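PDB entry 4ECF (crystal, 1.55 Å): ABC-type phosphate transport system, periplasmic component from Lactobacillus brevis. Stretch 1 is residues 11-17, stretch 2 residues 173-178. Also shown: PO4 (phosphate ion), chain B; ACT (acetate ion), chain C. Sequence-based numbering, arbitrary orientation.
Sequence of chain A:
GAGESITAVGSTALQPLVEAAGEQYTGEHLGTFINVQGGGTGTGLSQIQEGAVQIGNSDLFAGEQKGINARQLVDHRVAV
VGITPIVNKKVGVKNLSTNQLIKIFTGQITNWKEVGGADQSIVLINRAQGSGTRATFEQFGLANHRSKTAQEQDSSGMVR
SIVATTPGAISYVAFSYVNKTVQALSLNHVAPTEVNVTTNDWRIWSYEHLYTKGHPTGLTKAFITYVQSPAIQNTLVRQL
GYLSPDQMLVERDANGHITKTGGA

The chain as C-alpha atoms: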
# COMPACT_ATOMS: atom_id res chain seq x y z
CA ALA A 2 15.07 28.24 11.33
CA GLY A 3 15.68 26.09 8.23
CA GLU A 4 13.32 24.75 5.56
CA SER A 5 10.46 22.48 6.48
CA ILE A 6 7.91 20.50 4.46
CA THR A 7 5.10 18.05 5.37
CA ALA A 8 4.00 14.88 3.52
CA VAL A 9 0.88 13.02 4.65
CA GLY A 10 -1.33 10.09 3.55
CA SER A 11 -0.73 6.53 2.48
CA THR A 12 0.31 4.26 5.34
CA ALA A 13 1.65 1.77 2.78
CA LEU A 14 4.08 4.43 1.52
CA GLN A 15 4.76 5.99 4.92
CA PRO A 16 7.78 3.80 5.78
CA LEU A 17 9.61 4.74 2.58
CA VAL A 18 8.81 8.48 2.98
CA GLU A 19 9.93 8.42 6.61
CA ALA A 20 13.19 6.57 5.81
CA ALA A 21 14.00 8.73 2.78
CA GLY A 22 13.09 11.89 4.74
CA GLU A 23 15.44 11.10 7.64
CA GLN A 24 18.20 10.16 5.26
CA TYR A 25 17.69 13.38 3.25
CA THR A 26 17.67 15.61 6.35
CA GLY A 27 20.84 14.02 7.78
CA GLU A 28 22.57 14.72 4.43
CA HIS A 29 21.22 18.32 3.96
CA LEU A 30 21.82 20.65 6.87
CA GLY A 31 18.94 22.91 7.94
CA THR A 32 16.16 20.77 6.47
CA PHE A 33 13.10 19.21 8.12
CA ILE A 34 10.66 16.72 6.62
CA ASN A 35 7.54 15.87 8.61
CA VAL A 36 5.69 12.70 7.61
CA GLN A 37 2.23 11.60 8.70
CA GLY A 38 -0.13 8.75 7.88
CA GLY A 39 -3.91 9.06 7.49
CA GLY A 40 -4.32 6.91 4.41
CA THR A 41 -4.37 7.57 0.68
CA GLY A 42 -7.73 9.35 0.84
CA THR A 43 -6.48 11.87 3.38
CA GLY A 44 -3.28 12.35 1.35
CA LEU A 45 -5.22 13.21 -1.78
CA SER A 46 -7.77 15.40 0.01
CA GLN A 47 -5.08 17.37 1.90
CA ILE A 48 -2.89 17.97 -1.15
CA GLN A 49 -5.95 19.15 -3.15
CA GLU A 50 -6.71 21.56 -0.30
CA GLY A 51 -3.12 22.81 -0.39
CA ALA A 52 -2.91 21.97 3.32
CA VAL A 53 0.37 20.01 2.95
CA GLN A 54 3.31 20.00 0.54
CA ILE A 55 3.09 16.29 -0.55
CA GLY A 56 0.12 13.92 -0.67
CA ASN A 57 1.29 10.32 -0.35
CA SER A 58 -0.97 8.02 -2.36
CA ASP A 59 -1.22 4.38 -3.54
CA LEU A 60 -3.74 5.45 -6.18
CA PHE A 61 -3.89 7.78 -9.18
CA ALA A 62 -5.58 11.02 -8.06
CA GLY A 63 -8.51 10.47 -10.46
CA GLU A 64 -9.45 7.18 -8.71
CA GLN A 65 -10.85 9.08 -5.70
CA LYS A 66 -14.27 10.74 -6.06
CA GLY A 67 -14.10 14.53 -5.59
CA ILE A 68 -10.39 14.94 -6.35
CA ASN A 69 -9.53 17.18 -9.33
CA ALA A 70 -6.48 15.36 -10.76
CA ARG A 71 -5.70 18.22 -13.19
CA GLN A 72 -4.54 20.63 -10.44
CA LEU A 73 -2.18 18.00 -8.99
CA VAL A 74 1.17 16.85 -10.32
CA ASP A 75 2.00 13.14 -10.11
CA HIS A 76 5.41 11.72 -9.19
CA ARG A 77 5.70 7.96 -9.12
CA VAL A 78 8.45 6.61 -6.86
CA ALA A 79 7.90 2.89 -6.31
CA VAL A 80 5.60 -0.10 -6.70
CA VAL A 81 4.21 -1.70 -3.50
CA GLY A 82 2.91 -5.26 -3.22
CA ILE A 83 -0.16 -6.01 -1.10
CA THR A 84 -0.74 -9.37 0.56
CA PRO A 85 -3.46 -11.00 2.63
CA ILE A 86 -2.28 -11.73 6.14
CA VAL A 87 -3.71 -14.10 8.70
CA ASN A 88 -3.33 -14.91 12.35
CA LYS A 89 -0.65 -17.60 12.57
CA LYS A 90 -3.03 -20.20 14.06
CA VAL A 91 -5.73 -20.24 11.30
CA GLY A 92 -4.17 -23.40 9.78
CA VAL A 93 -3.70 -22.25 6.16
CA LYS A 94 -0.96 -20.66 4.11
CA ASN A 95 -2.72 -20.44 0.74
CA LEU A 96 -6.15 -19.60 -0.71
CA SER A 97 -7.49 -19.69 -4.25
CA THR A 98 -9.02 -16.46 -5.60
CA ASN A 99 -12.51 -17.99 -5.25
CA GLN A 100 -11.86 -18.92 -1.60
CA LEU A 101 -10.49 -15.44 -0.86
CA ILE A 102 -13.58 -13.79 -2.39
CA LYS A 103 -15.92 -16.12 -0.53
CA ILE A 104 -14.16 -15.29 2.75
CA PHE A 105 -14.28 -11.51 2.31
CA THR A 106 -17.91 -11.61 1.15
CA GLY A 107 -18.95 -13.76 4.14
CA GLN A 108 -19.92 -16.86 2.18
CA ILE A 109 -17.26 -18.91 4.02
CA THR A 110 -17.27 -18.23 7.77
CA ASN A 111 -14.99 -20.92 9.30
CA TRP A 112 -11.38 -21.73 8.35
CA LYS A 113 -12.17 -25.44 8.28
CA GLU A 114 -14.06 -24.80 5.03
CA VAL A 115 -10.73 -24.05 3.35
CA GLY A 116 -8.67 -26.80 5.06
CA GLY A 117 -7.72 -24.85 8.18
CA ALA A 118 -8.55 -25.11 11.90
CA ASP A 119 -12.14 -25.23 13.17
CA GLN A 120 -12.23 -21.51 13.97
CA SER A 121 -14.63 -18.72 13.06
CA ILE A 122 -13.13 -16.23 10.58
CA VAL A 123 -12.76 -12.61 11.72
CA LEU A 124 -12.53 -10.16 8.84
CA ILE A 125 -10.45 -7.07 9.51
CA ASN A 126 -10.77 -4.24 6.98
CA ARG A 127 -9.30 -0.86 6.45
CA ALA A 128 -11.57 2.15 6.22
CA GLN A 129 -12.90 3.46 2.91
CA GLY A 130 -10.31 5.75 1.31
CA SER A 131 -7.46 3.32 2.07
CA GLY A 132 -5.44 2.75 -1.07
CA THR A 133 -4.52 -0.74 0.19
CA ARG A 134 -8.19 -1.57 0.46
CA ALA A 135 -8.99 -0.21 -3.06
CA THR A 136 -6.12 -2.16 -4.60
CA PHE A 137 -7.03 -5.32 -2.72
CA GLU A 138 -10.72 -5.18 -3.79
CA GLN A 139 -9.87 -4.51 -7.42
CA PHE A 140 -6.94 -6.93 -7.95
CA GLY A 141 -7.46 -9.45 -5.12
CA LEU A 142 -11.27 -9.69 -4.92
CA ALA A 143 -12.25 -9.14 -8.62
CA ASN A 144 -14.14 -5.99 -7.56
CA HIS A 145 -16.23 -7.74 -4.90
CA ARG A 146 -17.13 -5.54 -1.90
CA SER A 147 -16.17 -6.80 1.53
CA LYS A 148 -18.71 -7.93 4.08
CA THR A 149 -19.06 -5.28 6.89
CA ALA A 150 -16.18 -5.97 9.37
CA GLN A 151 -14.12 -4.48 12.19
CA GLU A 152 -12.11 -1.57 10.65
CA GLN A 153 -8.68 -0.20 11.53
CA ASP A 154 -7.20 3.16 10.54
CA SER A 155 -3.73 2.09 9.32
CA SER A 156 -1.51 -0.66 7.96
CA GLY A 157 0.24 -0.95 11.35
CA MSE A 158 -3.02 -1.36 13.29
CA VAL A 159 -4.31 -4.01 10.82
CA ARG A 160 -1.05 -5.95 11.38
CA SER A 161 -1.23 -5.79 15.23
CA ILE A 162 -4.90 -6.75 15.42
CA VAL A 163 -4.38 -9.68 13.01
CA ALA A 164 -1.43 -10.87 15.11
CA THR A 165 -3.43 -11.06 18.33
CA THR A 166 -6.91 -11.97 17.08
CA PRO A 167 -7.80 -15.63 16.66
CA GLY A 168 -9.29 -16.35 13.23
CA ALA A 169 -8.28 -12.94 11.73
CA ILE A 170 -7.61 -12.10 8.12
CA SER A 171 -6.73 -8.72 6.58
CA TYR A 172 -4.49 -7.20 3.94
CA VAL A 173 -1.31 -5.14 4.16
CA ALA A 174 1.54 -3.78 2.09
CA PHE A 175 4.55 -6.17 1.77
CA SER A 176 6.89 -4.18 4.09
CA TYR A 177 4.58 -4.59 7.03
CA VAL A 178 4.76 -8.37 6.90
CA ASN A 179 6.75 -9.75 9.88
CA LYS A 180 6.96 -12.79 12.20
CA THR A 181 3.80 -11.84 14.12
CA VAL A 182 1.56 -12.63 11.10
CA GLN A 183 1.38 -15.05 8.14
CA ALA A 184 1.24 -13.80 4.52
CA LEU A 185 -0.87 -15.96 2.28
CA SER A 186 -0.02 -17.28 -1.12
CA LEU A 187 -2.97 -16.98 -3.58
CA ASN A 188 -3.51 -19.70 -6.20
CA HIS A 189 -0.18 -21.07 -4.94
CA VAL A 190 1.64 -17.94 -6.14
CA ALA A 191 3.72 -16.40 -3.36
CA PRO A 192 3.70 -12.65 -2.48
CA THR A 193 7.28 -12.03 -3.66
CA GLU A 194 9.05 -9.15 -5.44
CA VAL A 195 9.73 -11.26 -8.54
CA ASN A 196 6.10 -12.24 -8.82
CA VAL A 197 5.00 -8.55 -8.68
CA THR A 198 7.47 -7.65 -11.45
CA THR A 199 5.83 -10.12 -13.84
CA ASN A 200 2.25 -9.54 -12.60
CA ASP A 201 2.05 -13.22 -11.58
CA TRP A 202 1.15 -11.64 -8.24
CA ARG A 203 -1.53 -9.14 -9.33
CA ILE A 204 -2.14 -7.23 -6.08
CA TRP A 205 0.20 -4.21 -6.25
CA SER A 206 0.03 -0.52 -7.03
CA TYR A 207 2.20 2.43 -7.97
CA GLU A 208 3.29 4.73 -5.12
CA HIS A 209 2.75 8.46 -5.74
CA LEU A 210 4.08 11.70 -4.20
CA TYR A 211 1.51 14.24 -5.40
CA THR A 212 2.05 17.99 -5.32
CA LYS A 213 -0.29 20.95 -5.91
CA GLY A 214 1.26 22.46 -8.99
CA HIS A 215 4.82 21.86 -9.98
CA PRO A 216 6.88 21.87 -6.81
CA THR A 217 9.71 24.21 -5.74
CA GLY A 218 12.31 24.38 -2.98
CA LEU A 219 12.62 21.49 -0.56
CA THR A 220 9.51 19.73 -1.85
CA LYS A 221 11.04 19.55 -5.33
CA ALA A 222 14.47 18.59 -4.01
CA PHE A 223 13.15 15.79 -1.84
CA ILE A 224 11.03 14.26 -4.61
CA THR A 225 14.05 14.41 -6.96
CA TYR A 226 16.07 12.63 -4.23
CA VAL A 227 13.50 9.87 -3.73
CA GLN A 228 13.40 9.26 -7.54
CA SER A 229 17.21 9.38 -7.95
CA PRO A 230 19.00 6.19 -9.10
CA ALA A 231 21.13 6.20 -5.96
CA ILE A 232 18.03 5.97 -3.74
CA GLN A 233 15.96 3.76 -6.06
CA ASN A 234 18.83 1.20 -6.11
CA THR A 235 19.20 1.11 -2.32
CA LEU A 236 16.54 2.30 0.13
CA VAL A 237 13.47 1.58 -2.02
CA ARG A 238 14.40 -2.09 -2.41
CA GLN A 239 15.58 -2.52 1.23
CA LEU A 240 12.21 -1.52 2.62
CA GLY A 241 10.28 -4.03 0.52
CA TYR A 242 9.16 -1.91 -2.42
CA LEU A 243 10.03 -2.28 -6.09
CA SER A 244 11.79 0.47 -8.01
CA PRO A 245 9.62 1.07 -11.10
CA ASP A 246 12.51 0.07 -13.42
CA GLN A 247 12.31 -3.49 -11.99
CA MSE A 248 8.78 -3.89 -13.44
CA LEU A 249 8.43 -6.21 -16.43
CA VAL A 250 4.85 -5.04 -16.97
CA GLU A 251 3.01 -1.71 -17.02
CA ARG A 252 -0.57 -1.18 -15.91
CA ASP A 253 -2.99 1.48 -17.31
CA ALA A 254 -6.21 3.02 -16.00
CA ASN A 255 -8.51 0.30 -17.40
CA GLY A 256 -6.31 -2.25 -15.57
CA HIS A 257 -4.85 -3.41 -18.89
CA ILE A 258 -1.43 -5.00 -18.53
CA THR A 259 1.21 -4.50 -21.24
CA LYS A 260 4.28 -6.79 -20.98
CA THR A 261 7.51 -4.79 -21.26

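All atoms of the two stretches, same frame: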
# COMPACT_ATOMS: atom_id res chain seq x y z
N SER A 11 -0.91 7.96 2.53
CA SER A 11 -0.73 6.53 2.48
C SER A 11 0.12 5.92 3.57
O SER A 11 1.31 6.27 3.72
CB SER A 11 -0.14 6.15 1.14
OG SER A 11 0.34 4.81 1.18
N THR A 12 -0.46 5.02 4.36
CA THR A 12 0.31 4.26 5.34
C THR A 12 1.17 3.15 4.70
O THR A 12 2.21 2.78 5.26
CB THR A 12 -0.57 3.70 6.50
OG1 THR A 12 -1.41 2.66 6.01
CG2 THR A 12 -1.41 4.82 7.08
N ALA A 13 0.80 2.69 3.52
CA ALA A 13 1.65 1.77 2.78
C ALA A 13 2.99 2.40 2.36
O ALA A 13 4.03 1.74 2.34
CB ALA A 13 0.94 1.23 1.55
N LEU A 14 2.95 3.71 2.06
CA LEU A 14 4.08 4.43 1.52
C LEU A 14 4.87 5.14 2.66
O LEU A 14 6.05 5.47 2.53
CB LEU A 14 3.56 5.47 0.53
CG LEU A 14 4.55 6.27 -0.31
CD1 LEU A 14 5.74 5.47 -0.85
CD2 LEU A 14 3.77 7.02 -1.40
N GLN A 15 4.22 5.27 3.80
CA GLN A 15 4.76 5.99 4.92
C GLN A 15 6.17 5.53 5.29
O GLN A 15 7.06 6.36 5.56
CB GLN A 15 3.81 5.90 6.10
CG GLN A 15 4.19 6.83 7.25
CD GLN A 15 3.17 6.83 8.37
OE1 GLN A 15 2.05 6.33 8.21
NE2 GLN A 15 3.54 7.44 9.50
N PRO A 16 6.42 4.21 5.34
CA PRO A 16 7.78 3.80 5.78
C PRO A 16 8.87 4.29 4.84
O PRO A 16 9.97 4.66 5.30
CB PRO A 16 7.69 2.25 5.79
CG PRO A 16 6.22 1.95 5.92
CD PRO A 16 5.51 3.05 5.20
N LEU A 17 8.61 4.25 3.54
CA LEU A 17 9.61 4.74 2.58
C LEU A 17 9.82 6.28 2.70
O LEU A 17 10.96 6.80 2.66
CB LEU A 17 9.21 4.40 1.14
CG LEU A 17 10.10 4.94 0.03
CD1 LEU A 17 11.56 4.50 0.23
CD2 LEU A 17 9.55 4.50 -1.34
N VAL A 173 -2.30 -6.13 3.84
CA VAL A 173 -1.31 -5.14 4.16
C VAL A 173 -0.22 -5.12 3.12
O VAL A 173 0.05 -6.12 2.43
CB VAL A 173 -0.70 -5.37 5.58
CG1 VAL A 173 0.33 -6.51 5.58
CG2 VAL A 173 -0.26 -4.06 6.18
N ALA A 174 0.36 -3.95 2.97
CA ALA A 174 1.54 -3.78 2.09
C ALA A 174 2.68 -4.73 2.51
O ALA A 174 2.90 -4.97 3.68
CB ALA A 174 2.00 -2.31 2.13
N PHE A 175 3.47 -5.22 1.52
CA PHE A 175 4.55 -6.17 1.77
C PHE A 175 5.55 -5.81 2.92
O PHE A 175 5.89 -6.68 3.75
CB PHE A 175 5.38 -6.36 0.48
CG PHE A 175 4.78 -7.29 -0.57
CD1 PHE A 175 3.47 -7.74 -0.54
CD2 PHE A 175 5.54 -7.62 -1.68
CE1 PHE A 175 2.97 -8.56 -1.55
CE2 PHE A 175 5.04 -8.46 -2.68
CZ PHE A 175 3.77 -8.90 -2.62
N SER A 176 5.92 -4.56 3.02
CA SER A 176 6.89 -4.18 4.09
C SER A 176 6.41 -4.47 5.51
O SER A 176 7.23 -4.73 6.44
CB SER A 176 7.22 -2.70 4.03
OG SER A 176 6.34 -1.98 4.86
N TYR A 177 5.10 -4.40 5.70
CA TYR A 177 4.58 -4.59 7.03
C TYR A 177 4.59 -6.04 7.45
O TYR A 177 4.39 -6.34 8.62
CB TYR A 177 3.15 -4.03 7.14
CG TYR A 177 3.06 -2.51 7.25
CD1 TYR A 177 3.15 -1.68 6.12
CD2 TYR A 177 2.95 -1.89 8.50
CE1 TYR A 177 3.13 -0.31 6.23
CE2 TYR A 177 2.90 -0.51 8.61
CZ TYR A 177 3.01 0.30 7.49
OH TYR A 177 2.90 1.66 7.66
N VAL A 178 4.77 -6.97 6.52
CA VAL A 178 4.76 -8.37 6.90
C VAL A 178 5.97 -8.67 7.80
O VAL A 178 7.08 -8.29 7.45
CB VAL A 178 4.75 -9.32 5.67
CG1 VAL A 178 4.87 -10.77 6.12
CG2 VAL A 178 3.48 -9.09 4.82
P PO4 B . -3.22 3.23 2.69
O1 PO4 B . -3.93 1.88 2.69
O2 PO4 B . -3.87 4.24 1.81
O3 PO4 B . -3.00 3.76 4.08
O4 PO4 B . -1.73 3.01 2.14
C ACT C . 6.84 -1.27 9.02
O ACT C . 6.96 -2.45 9.42
OXT ACT C . 6.95 -1.01 7.81
CH3 ACT C . 6.54 -0.19 10.02
O HOH W 1 5.03 -0.98 2.82

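The two stretches, separated by about 160 residues in sequence, meet over a small interface that buries 203 Å² in total. Thr12, Ala13 and Leu14 have helical backbone angles but lack the regular bonds of a helix, which is established by Gln15 and continues beyond Leu17. The turn is held instead by Ser11: its OG accepts a hydrogen bond from Leu14 N at 3.0 Å, and a weak bond of 3.5 Å runs from Leu14 N to Ser11 O. In the second stretch a strand ends in Val173 and Ala174 and passes into a 3-10 segment spanning Phe175 to Tyr177. Two backbone hydrogen bonds, each 3.0 Å, shape this change of direction, from Tyr177 N to Ala174 O and from Val178 N to Phe175 O. The backbones approach most closely at Ala13 and Ala174, whose CA atoms are 5.6 Å apart.

This approach is filled by two methyl groups, with Ala13 CB and Ala174 CB 3.7 Å apart. Ala174 directs its CA-to-CB bond toward the first stretch, whereas that of Ala13 lies sideways.

Tyr177 contributes the largest covered area, 63 Å². With chi1 at -77° (m), its side chain reaches across to the first stretch, and its hydroxyl OH donates a hydrogen bond of 2.7 Å to Thr12 O. This is the only direct hydrogen bond across the contact. The carbonyl lies at the ring edge, near the ring plane; four residues on, where a regular helix would supply an N-H donor to Thr12 O, stands Pro16, which has no amide hydrogen to give. Pro16 adds an apolar contact, its CG lying 3.8 Å from Tyr177 CE1 in an oblique position relative to the ring. An acetate ion covers one ring face, its CH3 3.9 Å from Tyr177 CE2.

Ser176 joins the contact mainly through solvent. A water donates a hydrogen bond to Ala13 O at 2.9 Å and is also hydrogen-bonded to Ser176 OG at 2.6 Å, thereby bridging the stretches where the nearest direct approach of the serine is 4.1 Å, from its OG to Pro16 CG.

The side chain of Thr12 is engaged elsewhere than with Tyr177. Its OG1 donates to phosphate O3 at 2.7 Å, and its backbone N donates to the same oxygen at 2.8 Å, while Ala13 N donates to phosphate O4 at 2.9 Å. Thr12 thus presents its amide and hydroxyl to the phosphate and its carbonyl to Tyr177, so that one residue links the anion site to the second stretch, in keeping with a phosphate transport component.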